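Local coordinates for 6-pyruvoyl tetrahydropterin synthase (Plasmodium falciparum, PDB 1Y13), which binds zinc and biopterin as a member of the 6-pyruvoyl tetrahydropterin synthase family, built on the tunnelling fold (T-fold), at residues S56-G61 / Y162-V167; Y62-G67 / K156-H161. All coordinates share one frame; numbering follows the deposited sequence.

Interaction 1: S56-G61 / Y162-V167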
ATOM      1  N   SER A  56      -1.833  15.007   1.365  1.00 56.17           N
ATOM      2  CA  SER A  56      -0.421  14.926   1.692  1.00 57.24           C
ATOM      3  C   SER A  56       0.266  16.263   1.424  1.00 57.33           C
ATOM      4  O   SER A  56      -0.061  16.943   0.467  1.00 56.48           O
ATOM      5  CB  SER A  56       0.265  13.810   0.904  1.00 60.70           C
ATOM      6  OG  SER A  56       0.521  14.234  -0.416  1.00 76.96           O
ATOM      7  N   LEU A  57       1.199  16.631   2.298  1.00 56.47           N
ATOM      8  CA  LEU A  57       1.891  17.911   2.275  1.00 56.28           C
ATOM      9  C   LEU A  57       3.402  17.738   2.157  1.00 57.79           C
ATOM     10  O   LEU A  57       4.004  16.959   2.890  1.00 56.20           O
ATOM     11  CB  LEU A  57       1.611  18.687   3.562  1.00 54.62           C
ATOM     12  CG  LEU A  57       2.333  20.027   3.796  1.00 57.50           C
ATOM     13  CD1 LEU A  57       2.004  21.038   2.701  1.00 51.63           C
ATOM     14  CD2 LEU A  57       1.947  20.609   5.167  1.00 54.46           C
ATOM     15  N   LYS A  58       4.003  18.497   1.251  1.00 55.52           N
ATOM     16  CA  LYS A  58       5.438  18.498   1.085  1.00 57.32           C
ATOM     17  C   LYS A  58       5.952  19.943   1.049  1.00 57.89           C
ATOM     18  O   LYS A  58       5.322  20.815   0.443  1.00 55.90           O
ATOM     19  CB  LYS A  58       5.782  17.751  -0.191  1.00 58.81           C
ATOM     20  CG  LYS A  58       7.214  17.823  -0.605  1.00 60.88           C
ATOM     21  CD  LYS A  58       7.446  16.883  -1.747  1.00 60.82           C
ATOM     22  CE  LYS A  58       7.217  17.581  -3.066  1.00 66.05           C
ATOM     23  NZ  LYS A  58       7.756  16.721  -4.154  1.00 71.32           N
ATOM     24  N   VAL A  59       7.057  20.199   1.746  1.00 56.30           N
ATOM     25  CA  VAL A  59       7.698  21.515   1.744  1.00 58.09           C
ATOM     26  C   VAL A  59       9.178  21.388   1.387  1.00 58.12           C
ATOM     27  O   VAL A  59       9.842  20.436   1.769  1.00 55.52           O
ATOM     28  CB  VAL A  59       7.462  22.374   3.070  1.00 59.16           C
ATOM     29  CG1 VAL A  59       6.028  22.189   3.614  1.00 58.12           C
ATOM     30  CG2 VAL A  59       8.443  22.030   4.155  1.00 56.99           C
ATOM     31  N   ARG A  60       9.672  22.352   0.624  1.00 54.84           N
ATOM     32  CA  ARG A  60      11.071  22.368   0.230  1.00 56.67           C
ATOM     33  C   ARG A  60      11.760  23.525   0.934  1.00 56.53           C
ATOM     34  O   ARG A  60      11.289  24.668   0.892  1.00 55.34           O
ATOM     35  CB  ARG A  60      11.176  22.506  -1.276  1.00 50.72           C
ATOM     36  CG  ARG A  60      12.567  22.358  -1.823  1.00 56.87           C
ATOM     37  CD  ARG A  60      12.552  22.631  -3.318  1.00 58.64           C
ATOM     38  NE  ARG A  60      11.601  21.738  -3.981  1.00 65.94           N
ATOM     39  CZ  ARG A  60      10.981  21.989  -5.130  1.00 65.93           C
ATOM     40  NH1 ARG A  60      11.202  23.122  -5.800  1.00 63.68           N
ATOM     41  NH2 ARG A  60      10.136  21.090  -5.611  1.00 64.82           N
ATOM     42  N   GLY A  61      12.859  23.208   1.601  1.00 56.15           N
ATOM     43  CA  GLY A  61      13.624  24.176   2.360  1.00 57.35           C
ATOM     44  C   GLY A  61      15.076  23.752   2.415  1.00 57.07           C
ATOM     45  O   GLY A  61      15.625  23.318   1.413  1.00 56.51           O
ATOM     46  N   TYR A 162       8.926  26.644  -1.122  1.00 57.29           N
ATOM     47  CA  TYR A 162       8.015  25.902  -1.976  1.00 56.87           C
ATOM     48  C   TYR A 162       7.158  24.975  -1.139  1.00 57.40           C
ATOM     49  O   TYR A 162       7.645  24.321  -0.226  1.00 55.92           O
ATOM     50  CB  TYR A 162       8.802  25.117  -3.026  1.00 54.69           C
ATOM     51  CG  TYR A 162       7.973  24.207  -3.906  1.00 56.12           C
ATOM     52  CD1 TYR A 162       7.364  24.688  -5.061  1.00 56.17           C
ATOM     53  CD2 TYR A 162       7.819  22.866  -3.592  1.00 56.27           C
ATOM     54  CE1 TYR A 162       6.622  23.858  -5.874  1.00 56.39           C
ATOM     55  CE2 TYR A 162       7.085  22.023  -4.401  1.00 58.72           C
ATOM     56  CZ  TYR A 162       6.488  22.526  -5.535  1.00 56.66           C
ATOM     57  OH  TYR A 162       5.758  21.690  -6.339  1.00 60.90           O
ATOM     58  N   ILE A 163       5.870  24.953  -1.451  1.00 56.35           N
ATOM     59  CA  ILE A 163       4.898  24.127  -0.744  1.00 57.16           C
ATOM     60  C   ILE A 163       3.998  23.440  -1.772  1.00 57.64           C
ATOM     61  O   ILE A 163       3.557  24.048  -2.754  1.00 56.01           O
ATOM     62  CB  ILE A 163       4.067  24.978   0.226  1.00 59.98           C
ATOM     63  CG1 ILE A 163       4.969  25.564   1.303  1.00 61.98           C
ATOM     64  CG2 ILE A 163       3.006  24.148   0.933  1.00 60.34           C
ATOM     65  CD1 ILE A 163       4.346  26.679   2.076  1.00 68.37           C
ATOM     66  N   GLU A 164       3.709  22.171  -1.529  1.00 56.89           N
ATOM     67  CA  GLU A 164       2.930  21.376  -2.453  1.00 56.44           C
ATOM     68  C   GLU A 164       1.981  20.489  -1.666  1.00 57.76           C
ATOM     69  O   GLU A 164       2.379  19.853  -0.685  1.00 57.41           O
ATOM     70  CB  GLU A 164       3.875  20.523  -3.279  1.00 56.07           C
ATOM     71  CG  GLU A 164       3.242  19.773  -4.419  1.00 57.93           C
ATOM     72  CD  GLU A 164       4.222  18.787  -5.023  1.00 66.04           C
ATOM     73  OE1 GLU A 164       5.095  19.199  -5.831  1.00 66.91           O
ATOM     74  OE2 GLU A 164       4.124  17.598  -4.675  1.00 65.57           O
ATOM     75  N   ILE A 165       0.717  20.457  -2.072  1.00 57.08           N
ATOM     76  CA  ILE A 165      -0.191  19.469  -1.522  1.00 58.77           C
ATOM     77  C   ILE A 165      -0.778  18.584  -2.617  1.00 57.65           C
ATOM     78  O   ILE A 165      -1.030  19.027  -3.748  1.00 57.04           O
ATOM     79  CB  ILE A 165      -1.366  20.070  -0.666  1.00 63.84           C
ATOM     80  CG1 ILE A 165      -2.350  20.805  -1.531  1.00 60.83           C
ATOM     81  CG2 ILE A 165      -0.911  21.004   0.445  1.00 63.00           C
ATOM     82  CD1 ILE A 165      -3.723  20.492  -1.129  1.00 57.74           C
ATOM     83  N   SER A 166      -0.979  17.326  -2.275  1.00 55.67           N
ATOM     84  CA  SER A 166      -1.704  16.415  -3.110  1.00 56.60           C
ATOM     85  C   SER A 166      -3.021  16.150  -2.425  1.00 57.96           C
ATOM     86  O   SER A 166      -3.061  15.890  -1.219  1.00 57.03           O
ATOM     87  CB  SER A 166      -0.944  15.104  -3.232  1.00 58.40           C
ATOM     88  OG  SER A 166       0.118  15.241  -4.157  1.00 74.78           O
ATOM     89  N   VAL A 167      -4.102  16.204  -3.184  1.00 56.60           N
ATOM     90  CA  VAL A 167      -5.411  15.850  -2.648  1.00 57.82           C
ATOM     91  C   VAL A 167      -5.944  14.718  -3.503  1.00 57.40           C
ATOM     92  O   VAL A 167      -6.165  14.909  -4.705  1.00 56.26           O
ATOM     93  CB  VAL A 167      -6.428  17.019  -2.654  1.00 57.48           C
ATOM     94  CG1 VAL A 167      -7.749  16.560  -2.023  1.00 57.22           C
ATOM     95  CG2 VAL A 167      -5.911  18.220  -1.901  1.00 54.84           C
TER
HETATM   96  O   HOH W   1       7.369  18.212  -6.245  1.00 64.01           O
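Ser56 to Arg60 run antiparallel to Tyr162 to Ser166, with the axes of the two short strands 4.8 Å apart at their closest. Ser56-Ser166 and Lys58-Glu164 are hydrogen-bonded pairs, each closed by two backbone bonds. Arg60-Tyr162 is a third hydrogen-bonded pair, here with the bond from Arg60 N to Tyr162 O at 3.0 Å. Leu57-Ile165 and Val59-Ile163 are the non-hydrogen-bonded pairs between them. Their side chains form the apolar face. Leu57 CD1 sits 3.7 Å from Ile163 CG2 and just as near Ile165 CG2. Ile163 and Ile165 also pack on helix 135-150. This is the T-fold pattern, an antiparallel sheet with helices laid on one face. Strands 21-41 and 173-180 flank this pair in the sheet.

The other face carries Ser56, Lys58, Arg60, Tyr162, Glu164 and Ser166. The Arg60 guanidinium lies flat on the Tyr162 ring as a stacked cation-pi pair, with planes at 14° and centres 4.0 Å apart. NH2 of Arg60 lies toward the ring's rim, 3.4 Å from Tyr162 CE2, while Tyr162 CD2 lies under the centre of the guanidinium. The Arg60 chain bends at chi3 (-56°), which sets NE; that atom forms a salt bridge with Glu23 OE2. Tyr162 OH donates to the anti lone pair of Glu164 OE1, 2.6 Å away. Lys58 lies beside Glu164 and points the same way, but the direct salt bridge is long, NZ to Glu164 OE2 at 3.8 Å. A water also bridges Lys58 NZ and Glu164 OE1. The tyrosine bond and the nearby lysine would be consistent with an ionised Glu164.

Interaction 2: Y62-G67 / K156-H161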
ATOM      1  N   TYR A  62      15.678  23.899   3.592  1.00 55.95           N
ATOM      2  CA  TYR A  62      17.075  23.578   3.850  1.00 57.76           C
ATOM      3  C   TYR A  62      17.167  22.947   5.210  1.00 57.26           C
ATOM      4  O   TYR A  62      16.350  23.232   6.082  1.00 57.80           O
ATOM      5  CB  TYR A  62      17.955  24.851   3.814  1.00 53.66           C
ATOM      6  CG  TYR A  62      17.919  25.513   2.465  1.00 56.06           C
ATOM      7  CD1 TYR A  62      18.807  25.135   1.467  1.00 57.15           C
ATOM      8  CD2 TYR A  62      16.945  26.476   2.158  1.00 55.61           C
ATOM      9  CE1 TYR A  62      18.756  25.714   0.210  1.00 55.29           C
ATOM     10  CE2 TYR A  62      16.885  27.056   0.897  1.00 57.76           C
ATOM     11  CZ  TYR A  62      17.802  26.666  -0.068  1.00 53.94           C
ATOM     12  OH  TYR A  62      17.768  27.217  -1.318  1.00 57.36           O
ATOM     13  N   VAL A  63      18.151  22.086   5.401  1.00 56.05           N
ATOM     14  CA  VAL A  63      18.407  21.557   6.724  1.00 57.41           C
ATOM     15  C   VAL A  63      18.887  22.719   7.615  1.00 57.87           C
ATOM     16  O   VAL A  63      19.892  23.327   7.328  1.00 57.11           O
ATOM     17  CB  VAL A  63      19.442  20.393   6.678  1.00 55.01           C
ATOM     18  CG1 VAL A  63      19.752  19.904   8.074  1.00 54.28           C
ATOM     19  CG2 VAL A  63      18.916  19.242   5.805  1.00 55.68           C
ATOM     20  N   ARG A  64      18.142  23.037   8.669  1.00 57.47           N
ATOM     21  CA  ARG A  64      18.502  24.148   9.553  1.00 57.23           C
ATOM     22  C   ARG A  64      19.391  23.672  10.691  1.00 57.64           C
ATOM     23  O   ARG A  64      19.699  22.485  10.776  1.00 56.64           O
ATOM     24  CB  ARG A  64      17.262  24.829  10.141  1.00 52.59           C
ATOM     25  CG  ARG A  64      16.175  25.224   9.154  1.00 52.90           C
ATOM     26  CD  ARG A  64      16.693  25.737   7.815  1.00 57.10           C
ATOM     27  NE  ARG A  64      17.577  26.900   7.864  1.00 63.74           N
ATOM     28  CZ  ARG A  64      17.267  28.064   8.422  1.00 67.15           C
ATOM     29  NH1 ARG A  64      16.104  28.202   9.042  1.00 70.23           N
ATOM     30  NH2 ARG A  64      18.129  29.077   8.388  1.00 52.81           N
ATOM     31  N   ASP A  65      19.762  24.595  11.577  1.00 56.69           N
ATOM     32  CA  ASP A  65      20.616  24.279  12.730  1.00 57.41           C
ATOM     33  C   ASP A  65      19.998  23.352  13.792  1.00 57.33           C
ATOM     34  O   ASP A  65      20.698  22.877  14.672  1.00 57.03           O
ATOM     35  CB  ASP A  65      21.223  25.553  13.368  1.00 60.32           C
ATOM     36  CG  ASP A  65      20.203  26.408  14.150  1.00 65.50           C
ATOM     37  OD1 ASP A  65      19.035  26.004  14.363  1.00 67.34           O
ATOM     38  OD2 ASP A  65      20.593  27.525  14.566  1.00 69.15           O
ATOM     39  N   ASP A  66      18.692  23.103  13.712  1.00 57.45           N
ATOM     40  CA  ASP A  66      18.067  22.098  14.572  1.00 56.95           C
ATOM     41  C   ASP A  66      18.066  20.697  13.929  1.00 57.34           C
ATOM     42  O   ASP A  66      17.650  19.717  14.562  1.00 57.41           O
ATOM     43  CB  ASP A  66      16.651  22.528  15.026  1.00 56.11           C
ATOM     44  CG  ASP A  66      15.698  22.813  13.862  1.00 55.81           C
ATOM     45  OD1 ASP A  66      16.106  22.756  12.684  1.00 55.79           O
ATOM     46  OD2 ASP A  66      14.512  23.089  14.126  1.00 63.97           O
ATOM     47  N   GLY A  67      18.525  20.616  12.676  1.00 56.41           N
ATOM     48  CA  GLY A  67      18.602  19.357  11.935  1.00 56.48           C
ATOM     49  C   GLY A  67      17.426  19.044  11.019  1.00 56.62           C
ATOM     50  O   GLY A  67      17.412  18.012  10.363  1.00 55.88           O
ATOM     51  N   LYS A 156       9.293  31.584   6.034  1.00 57.80           N
ATOM     52  CA  LYS A 156      10.377  32.434   5.549  1.00 58.07           C
ATOM     53  C   LYS A 156      11.606  32.459   6.447  1.00 57.58           C
ATOM     54  O   LYS A 156      12.727  32.548   5.950  1.00 57.85           O
ATOM     55  CB  LYS A 156       9.906  33.878   5.336  1.00 61.68           C
ATOM     56  CG  LYS A 156       8.770  34.039   4.333  1.00 71.95           C
ATOM     57  CD  LYS A 156       9.058  33.396   2.969  1.00 71.95           C
ATOM     58  CE  LYS A 156       8.207  34.069   1.875  1.00 74.01           C
ATOM     59  NZ  LYS A 156       8.576  35.528   1.743  1.00 69.62           N
ATOM     60  N   SER A 157      11.406  32.437   7.764  1.00 57.45           N
ATOM     61  CA  SER A 157      12.546  32.412   8.694  1.00 58.12           C
ATOM     62  C   SER A 157      13.358  31.101   8.567  1.00 58.07           C
ATOM     63  O   SER A 157      14.566  31.075   8.815  1.00 57.75           O
ATOM     64  CB  SER A 157      12.082  32.628  10.143  1.00 59.07           C
ATOM     65  OG  SER A 157      11.201  31.594  10.571  1.00 62.03           O
ATOM     66  N   ARG A 158      12.683  30.024   8.165  1.00 57.79           N
ATOM     67  CA  ARG A 158      13.340  28.738   7.939  1.00 57.84           C
ATOM     68  C   ARG A 158      13.800  28.581   6.487  1.00 57.53           C
ATOM     69  O   ARG A 158      14.394  27.576   6.122  1.00 58.41           O
ATOM     70  CB  ARG A 158      12.438  27.575   8.392  1.00 53.84           C
ATOM     71  CG  ARG A 158      12.141  27.640   9.898  1.00 54.20           C
ATOM     72  CD  ARG A 158      11.538  26.368  10.460  1.00 55.20           C
ATOM     73  NE  ARG A 158      12.425  25.215  10.297  1.00 49.30           N
ATOM     74  CZ  ARG A 158      13.259  24.730  11.216  1.00 50.28           C
ATOM     75  NH1 ARG A 158      13.353  25.277  12.421  1.00 47.32           N
ATOM     76  NH2 ARG A 158      13.995  23.663  10.921  1.00 48.88           N
ATOM     77  N   HIS A 159      13.525  29.589   5.668  1.00 56.81           N
ATOM     78  CA  HIS A 159      13.924  29.599   4.250  1.00 57.76           C
ATOM     79  C   HIS A 159      13.221  28.527   3.410  1.00 57.68           C
ATOM     80  O   HIS A 159      13.780  28.012   2.434  1.00 56.73           O
ATOM     81  CB  HIS A 159      15.441  29.487   4.086  1.00 53.81           C
ATOM     82  CG  HIS A 159      16.199  30.701   4.527  1.00 63.66           C
ATOM     83  ND1 HIS A 159      16.091  31.920   3.892  1.00 62.30           N
ATOM     84  CD2 HIS A 159      17.125  30.867   5.502  1.00 63.17           C
ATOM     85  CE1 HIS A 159      16.897  32.792   4.473  1.00 65.02           C
ATOM     86  NE2 HIS A 159      17.539  32.177   5.451  1.00 68.33           N
ATOM     87  N   ILE A 160      11.995  28.217   3.795  1.00 56.24           N
ATOM     88  CA  ILE A 160      11.114  27.358   3.006  1.00 57.54           C
ATOM     89  C   ILE A 160      10.582  28.181   1.820  1.00 58.44           C
ATOM     90  O   ILE A 160      10.068  29.293   2.012  1.00 57.81           O
ATOM     91  CB  ILE A 160       9.984  26.797   3.891  1.00 53.86           C
ATOM     92  CG1 ILE A 160      10.584  25.754   4.855  1.00 54.57           C
ATOM     93  CG2 ILE A 160       8.845  26.184   3.037  1.00 50.48           C
ATOM     94  CD1 ILE A 160       9.831  25.594   6.160  1.00 61.32           C
ATOM     95  N   HIS A 161      10.746  27.660   0.606  1.00 57.15           N
ATOM     96  CA  HIS A 161      10.462  28.453  -0.600  1.00 57.44           C
ATOM     97  C   HIS A 161       9.412  27.819  -1.504  1.00 58.00           C
ATOM     98  O   HIS A 161       9.020  28.403  -2.514  1.00 58.45           O
ATOM     99  CB  HIS A 161      11.758  28.789  -1.380  1.00 59.31           C
ATOM    100  CG  HIS A 161      12.642  27.600  -1.633  1.00 62.47           C
ATOM    101  ND1 HIS A 161      13.493  27.088  -0.676  1.00 63.18           N
ATOM    102  CD2 HIS A 161      12.790  26.814  -2.726  1.00 62.68           C
ATOM    103  CE1 HIS A 161      14.130  26.038  -1.169  1.00 64.67           C
ATOM    104  NE2 HIS A 161      13.723  25.852  -2.412  1.00 67.74           N
TER
HETATM  105  O   HOH W   2      13.881  24.936   5.765  1.00 48.37           O
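Asp66 and Arg158 meet tip to tip in an end-on salt bridge. Arg158 NH2 donates to the syn lone pair of Asp66 OD1 at 2.9 Å, in the guanidinium plane. NH1 reaches Asp66 OD2 at 3.0 Å, from above the carboxylate plane. Arg64 CG covers one face of this guanidinium, 3.2 Å from Arg158 NH2. The Arg64 chain then curls at chi2 (-37°) and again at chi3, and its own guanidinium stands at 80° to that of Arg158. NH1 of Arg64 makes a long, bent bond to Ser157 O at 3.3 Å, tilted from the guanidinium plane, and NH2 lies in plane at the edge of the His159 ring. His159, first past helix 152-157 to leave helical angles, has positive phi (66°) in a Schellman motif. Its carbonyl O meets the edge of the Tyr62 ring at CD2, 3.5 Å away, and accepts from His161 ND1. A water joins Tyr62 N to Arg158 O.

Arg158 NE also donates to Val69 O, between the biopterin-lining Tyr68 and Ile70. Asp66 probably offsets part of the Arg158 charge, while the Arg64 guanidinium turns to Ser157 O at the helix end, which would help the two like charges lie near each other.

How the interactions relate
From the N terminus, the first segment reached is 56-61, on strand 49-62, for interaction 1. The chain runs straight on into 62-67, the loop before helix 72-86, which serves interaction 2. After 88 intervening residues it returns at 156-161, the end of helix 152-157, and there interaction 2 closes its loop. Strand 162-168 follows directly, and interaction 1 closes a wider loop that encloses that of interaction 2. The two contacts nest, with centres about 15 Å apart. They join at Arg60 O and His161 N, a probable hydrogen bond of 3.1 Å. Interaction 1 ties two sheet strands together; interaction 2 ties the loop after one strand to the helix end and turn before the other.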